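Local coordinates for protein cryptochrome DASH, chloroplastic/mitochondrial (Arabidopsis thaliana, PDB 2J4D) that repairs cyclobutane pyrimidine dimers in single-stranded DNA as a photolyase, binds FAD and a folate light antenna, and may act as a photoreceptor, at residues F248-Y262 with D283-I297. Residues are numbered along the deposited sequence; the frame is centred on the assembly and turned at random.
Sequences FVGGESAGVGRVFEY and DYSTKFSPWLAFGCI. With FAD (flavin-adenine dinucleotide), chain C.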
# COMPACT_ATOMS: atom_id res chain seq x y z
N PHE A 248 -10.82 2.11 7.37
CA PHE A 248 -10.45 2.65 6.07
C PHE A 248 -11.46 2.21 5.02
O PHE A 248 -11.91 1.07 5.04
CB PHE A 248 -9.05 2.16 5.67
CG PHE A 248 -7.93 2.86 6.38
CD1 PHE A 248 -7.28 3.94 5.79
CD2 PHE A 248 -7.53 2.44 7.64
CE1 PHE A 248 -6.23 4.59 6.45
CE2 PHE A 248 -6.48 3.08 8.31
CZ PHE A 248 -5.83 4.15 7.71
N VAL A 249 -11.79 3.12 4.10
CA VAL A 249 -12.77 2.86 3.05
C VAL A 249 -12.07 2.68 1.70
O VAL A 249 -11.44 3.60 1.21
CB VAL A 249 -13.75 4.06 2.97
CG1 VAL A 249 -14.84 3.81 1.93
CG2 VAL A 249 -14.36 4.29 4.35
N GLY A 250 -12.21 1.50 1.11
CA GLY A 250 -11.55 1.24 -0.16
C GLY A 250 -12.01 2.07 -1.34
O GLY A 250 -13.13 2.60 -1.35
N GLY A 251 -11.14 2.20 -2.33
CA GLY A 251 -11.48 2.92 -3.55
C GLY A 251 -10.84 4.26 -3.82
O GLY A 251 -10.47 5.00 -2.91
N GLU A 252 -10.71 4.57 -5.10
CA GLU A 252 -10.16 5.84 -5.55
C GLU A 252 -10.99 7.01 -5.03
O GLU A 252 -10.44 8.02 -4.59
CB GLU A 252 -10.12 5.87 -7.08
CG GLU A 252 -9.87 7.25 -7.69
CD GLU A 252 -9.61 7.18 -9.20
OE1 GLU A 252 -10.18 6.30 -9.88
OE2 GLU A 252 -8.83 8.01 -9.71
N SER A 253 -12.32 6.89 -5.07
CA SER A 253 -13.17 7.98 -4.60
C SER A 253 -12.85 8.32 -3.15
O SER A 253 -12.65 9.49 -2.81
CB SER A 253 -14.65 7.59 -4.71
OG SER A 253 -14.98 7.36 -6.07
N ALA A 254 -12.80 7.31 -2.29
CA ALA A 254 -12.50 7.52 -0.89
C ALA A 254 -11.06 8.02 -0.74
O ALA A 254 -10.77 8.85 0.12
CB ALA A 254 -12.70 6.22 -0.10
N GLY A 255 -10.17 7.51 -1.59
CA GLY A 255 -8.79 7.94 -1.51
C GLY A 255 -8.58 9.41 -1.78
O GLY A 255 -7.91 10.10 -1.02
N VAL A 256 -9.14 9.92 -2.88
CA VAL A 256 -8.96 11.34 -3.15
C VAL A 256 -9.73 12.13 -2.10
O VAL A 256 -9.41 13.28 -1.81
CB VAL A 256 -9.42 11.72 -4.58
CG1 VAL A 256 -8.65 10.88 -5.61
CG2 VAL A 256 -10.91 11.54 -4.73
N GLY A 257 -10.74 11.49 -1.51
CA GLY A 257 -11.50 12.15 -0.46
C GLY A 257 -10.61 12.37 0.76
O GLY A 257 -10.72 13.40 1.43
N ARG A 258 -9.73 11.41 1.04
CA ARG A 258 -8.82 11.54 2.19
C ARG A 258 -7.75 12.59 1.92
O ARG A 258 -7.33 13.29 2.85
CB ARG A 258 -8.18 10.18 2.52
CG ARG A 258 -7.13 10.21 3.64
CD ARG A 258 -7.67 10.82 4.96
NE ARG A 258 -6.59 10.95 5.93
CZ ARG A 258 -6.73 11.41 7.17
NH1 ARG A 258 -7.91 11.82 7.62
NH2 ARG A 258 -5.66 11.47 7.97
N VAL A 259 -7.28 12.69 0.67
CA VAL A 259 -6.28 13.70 0.34
C VAL A 259 -6.95 15.06 0.58
O VAL A 259 -6.37 15.96 1.19
CB VAL A 259 -5.82 13.59 -1.14
CG1 VAL A 259 -4.97 14.78 -1.50
CG2 VAL A 259 -4.98 12.32 -1.32
N PHE A 260 -8.19 15.20 0.11
CA PHE A 260 -8.92 16.44 0.31
C PHE A 260 -9.12 16.71 1.81
O PHE A 260 -8.89 17.81 2.30
CB PHE A 260 -10.29 16.34 -0.37
CG PHE A 260 -11.24 17.43 0.01
CD1 PHE A 260 -11.10 18.71 -0.51
CD2 PHE A 260 -12.28 17.17 0.91
CE1 PHE A 260 -11.97 19.73 -0.13
CE2 PHE A 260 -13.16 18.18 1.29
CZ PHE A 260 -13.01 19.46 0.77
N GLU A 261 -9.55 15.68 2.53
CA GLU A 261 -9.81 15.81 3.96
C GLU A 261 -8.61 16.23 4.80
O GLU A 261 -8.70 17.16 5.61
CB GLU A 261 -10.36 14.48 4.48
CG GLU A 261 -10.70 14.49 5.96
CD GLU A 261 -11.27 13.17 6.42
OE1 GLU A 261 -10.49 12.21 6.62
OE2 GLU A 261 -12.50 13.08 6.55
N TYR A 262 -7.49 15.56 4.60
CA TYR A 262 -6.28 15.83 5.35
C TYR A 262 -5.62 17.16 4.97
O TYR A 262 -5.25 17.96 5.83
CB TYR A 262 -5.27 14.69 5.17
CG TYR A 262 -4.08 14.79 6.10
CD1 TYR A 262 -4.23 14.57 7.47
CD2 TYR A 262 -2.83 15.16 5.62
CE1 TYR A 262 -3.15 14.72 8.34
CE2 TYR A 262 -1.74 15.32 6.49
CZ TYR A 262 -1.91 15.10 7.85
OH TYR A 262 -0.86 15.28 8.71
N ASP A 283 -5.89 11.82 12.56
CA ASP A 283 -5.25 13.12 12.41
C ASP A 283 -3.73 13.25 12.41
O ASP A 283 -3.21 14.15 11.77
CB ASP A 283 -5.80 14.08 13.49
CG ASP A 283 -7.16 14.66 13.13
OD1 ASP A 283 -7.86 14.09 12.26
OD2 ASP A 283 -7.53 15.68 13.74
N TYR A 284 -3.00 12.37 13.11
CA TYR A 284 -1.55 12.53 13.19
C TYR A 284 -0.72 12.35 11.91
O TYR A 284 0.43 12.80 11.87
CB TYR A 284 -0.97 11.63 14.30
CG TYR A 284 -0.86 10.16 13.95
CD1 TYR A 284 0.20 9.68 13.18
CD2 TYR A 284 -1.83 9.25 14.38
CE1 TYR A 284 0.29 8.34 12.84
CE2 TYR A 284 -1.75 7.90 14.04
CZ TYR A 284 -0.69 7.46 13.28
OH TYR A 284 -0.63 6.14 12.90
N SER A 285 -1.28 11.73 10.88
CA SER A 285 -0.54 11.53 9.62
C SER A 285 -1.51 11.46 8.45
O SER A 285 -2.72 11.43 8.65
CB SER A 285 0.29 10.25 9.69
OG SER A 285 -0.53 9.10 9.81
N THR A 286 -0.99 11.43 7.22
CA THR A 286 -1.88 11.41 6.07
C THR A 286 -2.82 10.22 5.97
O THR A 286 -3.94 10.35 5.47
CB THR A 286 -1.12 11.46 4.72
OG1 THR A 286 -0.45 10.21 4.51
CG2 THR A 286 -0.11 12.62 4.69
N LYS A 287 -2.36 9.06 6.44
CA LYS A 287 -3.12 7.81 6.34
C LYS A 287 -3.37 7.48 4.85
O LYS A 287 -4.34 6.80 4.51
CB LYS A 287 -4.45 7.92 7.09
CG LYS A 287 -4.29 8.24 8.58
CD LYS A 287 -3.41 7.22 9.28
CE LYS A 287 -3.33 7.48 10.79
NZ LYS A 287 -2.87 8.87 11.12
N PHE A 288 -2.49 7.93 3.97
CA PHE A 288 -2.67 7.64 2.54
C PHE A 288 -2.23 6.23 2.13
O PHE A 288 -2.61 5.74 1.07
CB PHE A 288 -1.85 8.60 1.65
CG PHE A 288 -2.24 10.06 1.75
CD1 PHE A 288 -3.47 10.45 2.26
CD2 PHE A 288 -1.36 11.04 1.28
CE1 PHE A 288 -3.82 11.81 2.30
CE2 PHE A 288 -1.69 12.39 1.31
CZ PHE A 288 -2.92 12.78 1.82
N SER A 289 -1.43 5.57 2.96
CA SER A 289 -0.86 4.28 2.59
C SER A 289 -1.72 3.18 1.98
O SER A 289 -1.30 2.56 1.01
CB SER A 289 -0.05 3.71 3.76
OG SER A 289 -0.88 3.41 4.87
N PRO A 290 -2.92 2.92 2.52
CA PRO A 290 -3.70 1.85 1.90
C PRO A 290 -4.09 2.16 0.45
O PRO A 290 -4.08 1.28 -0.40
CB PRO A 290 -4.92 1.70 2.81
CG PRO A 290 -4.42 2.22 4.15
CD PRO A 290 -3.60 3.43 3.72
N TRP A 291 -4.45 3.41 0.18
CA TRP A 291 -4.84 3.80 -1.18
C TRP A 291 -3.64 3.81 -2.11
O TRP A 291 -3.76 3.52 -3.31
CB TRP A 291 -5.53 5.16 -1.16
CG TRP A 291 -6.87 5.08 -0.50
CD1 TRP A 291 -8.03 4.56 -1.02
CD2 TRP A 291 -7.19 5.52 0.82
NE1 TRP A 291 -9.05 4.65 -0.10
CE2 TRP A 291 -8.56 5.24 1.03
CE3 TRP A 291 -6.45 6.13 1.84
CZ2 TRP A 291 -9.20 5.55 2.24
CZ3 TRP A 291 -7.09 6.44 3.04
CH2 TRP A 291 -8.45 6.15 3.22
N LEU A 292 -2.47 4.14 -1.58
CA LEU A 292 -1.26 4.12 -2.40
C LEU A 292 -0.90 2.68 -2.73
O LEU A 292 -0.52 2.38 -3.87
CB LEU A 292 -0.10 4.80 -1.66
CG LEU A 292 -0.14 6.34 -1.70
CD1 LEU A 292 0.82 6.92 -0.68
CD2 LEU A 292 0.19 6.81 -3.12
N ALA A 293 -1.02 1.79 -1.76
CA ALA A 293 -0.68 0.38 -1.97
C ALA A 293 -1.52 -0.26 -3.08
O ALA A 293 -1.01 -1.02 -3.90
CB ALA A 293 -0.85 -0.41 -0.67
N PHE A 294 -2.80 0.06 -3.10
CA PHE A 294 -3.68 -0.48 -4.13
C PHE A 294 -3.68 0.35 -5.41
O PHE A 294 -4.33 -0.01 -6.40
CB PHE A 294 -5.10 -0.60 -3.59
CG PHE A 294 -5.33 -1.87 -2.83
CD1 PHE A 294 -5.67 -3.04 -3.52
CD2 PHE A 294 -5.18 -1.92 -1.45
CE1 PHE A 294 -5.85 -4.24 -2.83
CE2 PHE A 294 -5.36 -3.11 -0.75
CZ PHE A 294 -5.70 -4.27 -1.44
N GLY A 295 -2.95 1.46 -5.39
CA GLY A 295 -2.90 2.33 -6.56
C GLY A 295 -4.20 3.10 -6.77
O GLY A 295 -4.49 3.51 -7.91
N CYS A 296 -4.98 3.29 -5.71
CA CYS A 296 -6.23 4.06 -5.77
C CYS A 296 -5.91 5.54 -5.97
O CYS A 296 -6.72 6.30 -6.50
CB CYS A 296 -7.06 3.89 -4.49
SG CYS A 296 -7.73 2.24 -4.29
N ILE A 297 -4.73 5.94 -5.50
CA ILE A 297 -4.24 7.31 -5.69
C ILE A 297 -2.76 7.16 -6.03
O ILE A 297 -2.14 6.12 -5.76
CB ILE A 297 -4.38 8.22 -4.43
CG1 ILE A 297 -3.64 7.59 -3.24
CG2 ILE A 297 -5.86 8.49 -4.14
CD1 ILE A 297 -3.65 8.45 -1.98
PA FAD C . 2.74 9.12 6.46
O1A FAD C . 1.56 9.99 6.26
O2A FAD C . 3.70 9.41 7.54
O5B FAD C . 3.58 9.03 5.09
C5B FAD C . 2.98 9.36 3.82
C4B FAD C . 3.29 8.24 2.83
O4B FAD C . 4.71 8.11 2.73
C3B FAD C . 2.79 6.86 3.24
O3B FAD C . 1.41 6.67 2.96
C2B FAD C . 3.72 5.97 2.46
O2B FAD C . 3.31 5.68 1.15
C1B FAD C . 5.06 6.73 2.53
N9A FAD C . 5.96 6.32 3.63
C8A FAD C . 6.11 6.91 4.87
N7A FAD C . 7.02 6.30 5.62
C5A FAD C . 7.48 5.26 4.83
C6A FAD C . 8.45 4.25 5.07
N6A FAD C . 9.15 4.13 6.19
N1A FAD C . 8.67 3.34 4.05
C2A FAD C . 7.97 3.43 2.88
N3A FAD C . 7.03 4.37 2.59
C4A FAD C . 6.82 5.26 3.60
N1 FAD C . 4.32 1.08 4.28
C2 FAD C . 3.54 0.60 3.24
O2 FAD C . 3.06 1.35 2.41
N3 FAD C . 3.32 -0.79 3.16
C4 FAD C . 3.83 -1.71 4.07
O4 FAD C . 3.59 -2.93 3.95
C4X FAD C . 4.63 -1.21 5.13
N5 FAD C . 5.18 -2.07 6.10
C5X FAD C . 6.05 -1.58 7.07
C6 FAD C . 6.70 -2.45 7.96
C7 FAD C . 7.59 -1.99 8.96
C7M FAD C . 8.26 -2.98 9.87
C8 FAD C . 7.83 -0.57 9.06
C8M FAD C . 8.77 0.02 10.10
C9 FAD C . 7.18 0.32 8.17
C9A FAD C . 6.29 -0.16 7.17
N10 FAD C . 5.62 0.72 6.26
C10 FAD C . 4.85 0.20 5.20
C1' FAD C . 6.04 2.15 6.16
C2' FAD C . 5.26 3.17 7.02
O2' FAD C . 5.21 2.72 8.37
C3' FAD C . 3.84 3.32 6.48
O3' FAD C . 3.87 3.71 5.09
C4' FAD C . 2.99 4.39 7.19
O4' FAD C . 2.82 4.05 8.57
C5' FAD C . 1.63 4.48 6.51
O5' FAD C . 0.83 5.48 7.15
P FAD C . 0.69 6.98 6.67
O1P FAD C . 0.13 6.90 5.31
O2P FAD C . -0.15 7.72 7.65
O3P FAD C . 2.12 7.66 6.76
O HOH W 1 -6.71 8.61 -8.01
O HOH W 2 -8.31 12.90 10.13
O HOH W 3 -1.37 16.07 11.23
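Arg-258 reaches from helix 252-262 to the backbone of the 283-297 segment: its NE gives Thr-286 O a nearly straight bond (2.8 Å, 167°) within the guanidinium plane, and NH2 adds weak bonds to Ser-285 O and Thr-286 O. With CG opposite the backbone N (chi1 176°), CG rests by Trp-291 CZ3; the bend at chi2 then swings the guanidinium to these carbonyls. NH1 forms a salt bridge with Glu-261 OE1 (2.8 Å), and a water links it to Asp-283 OD1. A leucine in place of Arg-258 would probably leave the Ser-285 and Thr-286 carbonyls without these donors and Glu-261 without its charged mate. Trp-291 NE1 bonds only weakly to Val-249 O (2.9 Å), and Glu-252, whose carboxylate is held by Val-52 N and Leu-53 N, shares a second water from OE2 with Cys-296 O. Residues 285-289, which Arg-258 holds through two carbonyls, bind the FAD diphosphate in the FAD-binding domain of this class-1 photolyase family member. Thr-286 OG1 accepts from Phe-288 N in an ST turn and bonds FAD O1A (2.7 Å); Ser-285 OG and Lys-287 N share O2P, and Ser-289 N meets O1P. Four CH-pi contacts run through the apolar packing. Gly-255 CA sits 3.4 Å from the centroid of the five-membered ring of Trp-291, and a CB there would run into both Trp-291 CD1 and Ile-297 CG2, which suits glycine. Thr-286 CA lies over the centre of the Tyr-262 ring, Val-259 CG2 over one face of Phe-288, and Pro-290 CG over Phe-248, whose CD1 meets Trp-291 CH2 at 3.6 Å with the ring planes inclined by 55°. Beyond the pair, Phe-97 of helix 92-111 packs edge-to-face with Trp-291.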